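Protein BA_2500 (Bacillus anthracis, PDB 4GUC) is of unknown function but belongs to the DUF5065 family, whose E-set relationship suggests an immunoglobulin-like beta-sandwich. Local coordinates at residues A[24-29]-A[102-107]. Numbering follows the deposited sequence.
Sequences DFIEEL and AVMKLG
L29 and M104 meet in the buried interior of a small beta fold, consistent with the immunoglobulin-like sandwich of the E-set clan. The short 3-10 segment 27-29 follows the short strand 24-25, which pairs in parallel with strand 109-119, and sets L29 over strand 98-106. No hydrogen bond joins residues 24-29 to 102-107, and the side chains meet through apolar carbons. The side chains of L29 and M104 cross at about a right angle. The two methyls of L29 have different partners. CD1 of L29 lies 4.1 Å from CB of M104, at the root of that side chain, and has the backbone O of A102 as a van der Waals neighbour at 4.0 Å. CD2 of L29 packs on the methyl of A102, 4.2 Å from its CB. A102 and M104 point to this side of the strand, while V103 between them points away and touches Y57 and W11. M104 is a selenomethionine. With CG anti to the backbone N (chi1 -176°), its extended chain carries SE away from the strand, and the bend at chi3 (69°) places CE near I26. I44 of strand 39-45 touches I26, L29 and M104, tying the second sheet to this cluster. Within 24-29, L29 N donates to I26 O (3.1 Å), which closes the 3-10 turn. I26 is partly exposed, and its CD1 stands 4.3 Å from CE of M104, methyl against methyl.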
ATOM      1  N   ASP A  24      -8.883   1.872  -7.601  1.00 14.90           N
ATOM      2  CA  ASP A  24      -9.308   3.251  -7.442  1.00 15.88           C
ATOM      3  C   ASP A  24      -8.308   4.053  -6.654  1.00 15.96           C
ATOM      4  O   ASP A  24      -7.886   3.668  -5.579  1.00 14.36           O
ATOM      5  CB  ASP A  24     -10.645   3.347  -6.712  1.00 18.93           C
ATOM      6  CG  ASP A  24     -11.852   3.084  -7.603  1.00 27.70           C
ATOM      7  OD1 ASP A  24     -11.728   2.745  -8.804  1.00 32.66           O
ATOM      8  OD2 ASP A  24     -12.964   3.267  -7.074  1.00 39.06           O
ATOM      9  N   PHE A  25      -7.900   5.186  -7.192  1.00 16.21           N
ATOM     10  CA  PHE A  25      -7.002   6.069  -6.492  1.00 14.86           C
ATOM     11  C   PHE A  25      -7.751   6.842  -5.413  1.00 15.48           C
ATOM     12  O   PHE A  25      -8.837   7.386  -5.669  1.00 17.56           O
ATOM     13  CB  PHE A  25      -6.339   7.075  -7.421  1.00 17.26           C
ATOM     14  CG  PHE A  25      -5.608   8.152  -6.675  1.00 15.19           C
ATOM     15  CD1 PHE A  25      -4.430   7.877  -6.016  1.00 17.40           C
ATOM     16  CD2 PHE A  25      -6.074   9.442  -6.659  1.00 20.24           C
ATOM     17  CE1 PHE A  25      -3.779   8.857  -5.301  1.00 16.56           C
ATOM     18  CE2 PHE A  25      -5.410  10.417  -5.946  1.00 18.90           C
ATOM     19  CZ  PHE A  25      -4.247  10.115  -5.282  1.00 18.30           C
ATOM     20  N   ILE A  26      -7.187   6.875  -4.197  1.00 14.80           N
ATOM     21  CA  ILE A  26      -7.762   7.625  -3.087  1.00 16.06           C
ATOM     22  C   ILE A  26      -6.685   8.496  -2.441  1.00 15.23           C
ATOM     23  O   ILE A  26      -5.583   8.040  -2.124  1.00 14.97           O
ATOM     24  CB  ILE A  26      -8.572   6.782  -2.096  1.00 15.73           C
ATOM     25  CG1 ILE A  26      -7.736   5.710  -1.456  1.00 17.31           C
ATOM     26  CG2 ILE A  26      -9.823   6.216  -2.808  1.00 19.35           C
ATOM     27  CD1 ILE A  26      -8.512   4.953  -0.348  1.00 16.82           C
ATOM     28  N   GLU A  27      -6.982   9.770  -2.266  1.00 15.79           N
ATOM     29  CA  GLU A  27      -5.998  10.710  -1.702  1.00 16.64           C
ATOM     30  C   GLU A  27      -5.540  10.427  -0.292  1.00 18.16           C
ATOM     31  O   GLU A  27      -4.389  10.743   0.056  1.00 17.68           O
ATOM     32  CB  GLU A  27      -6.492  12.158  -1.912  1.00 19.32           C
ATOM     33  CG  GLU A  27      -6.546  12.476  -3.433  1.00 22.90           C
ATOM     34  CD  GLU A  27      -7.054  13.849  -3.842  1.00 27.92           C
ATOM     35  OE1 GLU A  27      -7.090  14.761  -2.978  1.00 24.20           O
ATOM     36  OE2 GLU A  27      -7.391  13.995  -5.069  1.00 25.45           O
ATOM     37  N   GLU A  28      -6.372   9.739   0.493  1.00 20.18           N
ATOM     38  CA  GLU A  28      -6.011   9.401   1.869  1.00 22.07           C
ATOM     39  C   GLU A  28      -4.812   8.448   1.902  1.00 20.90           C
ATOM     40  O   GLU A  28      -4.125   8.345   2.932  1.00 22.85           O
ATOM     41  CB  GLU A  28      -7.189   8.803   2.661  1.00 24.16           C
ATOM     42  CG  GLU A  28      -8.389   9.704   2.873  1.00 30.17           C
ATOM     43  CD  GLU A  28      -9.186  10.025   1.613  1.00 38.26           C
ATOM     44  OE1 GLU A  28      -9.045   9.295   0.601  1.00 39.35           O
ATOM     45  OE2 GLU A  28      -9.986  10.995   1.650  1.00 45.13           O
ATOM     46  N   LEU A  29      -4.581   7.705   0.809  1.00 18.11           N
ATOM     47  CA  LEU A  29      -3.431   6.810   0.746  1.00 16.90           C
ATOM     48  C   LEU A  29      -2.170   7.432   0.146  1.00 19.58           C
ATOM     49  O   LEU A  29      -1.099   6.815   0.118  1.00 20.29           O
ATOM     50  CB  LEU A  29      -3.730   5.537  -0.047  1.00 16.37           C
ATOM     51  CG  LEU A  29      -4.571   4.471   0.611  1.00 15.79           C
ATOM     52  CD1 LEU A  29      -4.997   3.387  -0.398  1.00 15.34           C
ATOM     53  CD2 LEU A  29      -3.743   3.848   1.757  1.00 17.09           C
ATOM     54  N   ALA A 102       1.182   2.048  -1.678  1.00  9.90           N
ATOM     55  CA  ALA A 102       0.289   1.545  -0.645  1.00 10.90           C
ATOM     56  C   ALA A 102      -1.025   1.160  -1.320  1.00 10.39           C
ATOM     57  O   ALA A 102      -1.610   1.949  -2.083  1.00 10.94           O
ATOM     58  CB  ALA A 102       0.048   2.572   0.463  1.00 11.25           C
ATOM     59  N   VAL A 103      -1.489  -0.053  -1.025  1.00  9.97           N
ATOM     60  CA  VAL A 103      -2.706  -0.600  -1.591  1.00  9.04           C
ATOM     61  C   VAL A 103      -3.625  -1.079  -0.483  1.00 10.76           C
ATOM     62  O   VAL A 103      -3.155  -1.703   0.470  1.00 10.73           O
ATOM     63  CB  VAL A 103      -2.381  -1.820  -2.523  1.00 10.09           C
ATOM     64  CG1 VAL A 103      -3.623  -2.461  -3.108  1.00 11.20           C
ATOM     65  CG2 VAL A 103      -1.413  -1.384  -3.632  1.00 10.25           C
HETATM   66  N   MSE A 104      -4.920  -0.787  -0.591  1.00  9.22           N
HETATM   67  CA  MSE A 104      -5.907  -1.250   0.350  1.00  9.53           C
HETATM   68  C   MSE A 104      -6.882  -2.201  -0.306  1.00 10.21           C
HETATM   69  O   MSE A 104      -7.383  -1.921  -1.415  1.00 10.87           O
HETATM   70  CB  MSE A 104      -6.694  -0.097   0.974  1.00 10.61           C
HETATM   71  CG  MSE A 104      -7.687  -0.559   2.069  1.00  9.81           C
HETATM   72 SE   MSE A 104      -8.665   0.800   2.993  1.00 14.19          SE
HETATM   73  CE  MSE A 104      -9.786   1.365   1.556  1.00 13.72           C
ATOM     74  N   LYS A 105      -7.109  -3.348   0.329  1.00 10.18           N
ATOM     75  CA  LYS A 105      -8.107  -4.309  -0.121  1.00  9.88           C
ATOM     76  C   LYS A 105      -9.299  -4.105   0.835  1.00 10.44           C
ATOM     77  O   LYS A 105      -9.131  -4.116   2.069  1.00 12.85           O
ATOM     78  CB  LYS A 105      -7.618  -5.731  -0.046  1.00 10.42           C
ATOM     79  CG  LYS A 105      -8.700  -6.765  -0.521  1.00 13.01           C
ATOM     80  CD  LYS A 105      -8.147  -8.144  -0.506  1.00 12.74           C
ATOM     81  CE  LYS A 105      -9.142  -9.205  -0.955  1.00 19.15           C
ATOM     82  NZ  LYS A 105     -10.294  -9.351  -0.020  1.00 19.62           N
ATOM     83  N   LEU A 106     -10.495  -3.931   0.273  1.00 11.29           N
ATOM     84  CA  LEU A 106     -11.715  -3.720   1.080  1.00 11.48           C
ATOM     85  C   LEU A 106     -12.756  -4.562   0.385  1.00 13.15           C
ATOM     86  O   LEU A 106     -13.276  -4.198  -0.670  1.00 12.63           O
ATOM     87  CB  LEU A 106     -12.113  -2.263   1.109  1.00 12.05           C
ATOM     88  CG  LEU A 106     -13.256  -1.876   2.023  1.00 12.38           C
ATOM     89  CD1 LEU A 106     -12.886  -2.108   3.495  1.00 12.75           C
ATOM     90  CD2 LEU A 106     -13.652  -0.415   1.774  1.00 14.97           C
ATOM     91  N   GLY A 107     -13.065  -5.706   0.964  1.00 14.13           N
ATOM     92  CA  GLY A 107     -13.999  -6.618   0.282  1.00 14.66           C
ATOM     93  C   GLY A 107     -13.335  -7.092  -1.006  1.00 14.34           C
ATOM     94  O   GLY A 107     -12.166  -7.443  -1.013  1.00 16.55           O
TER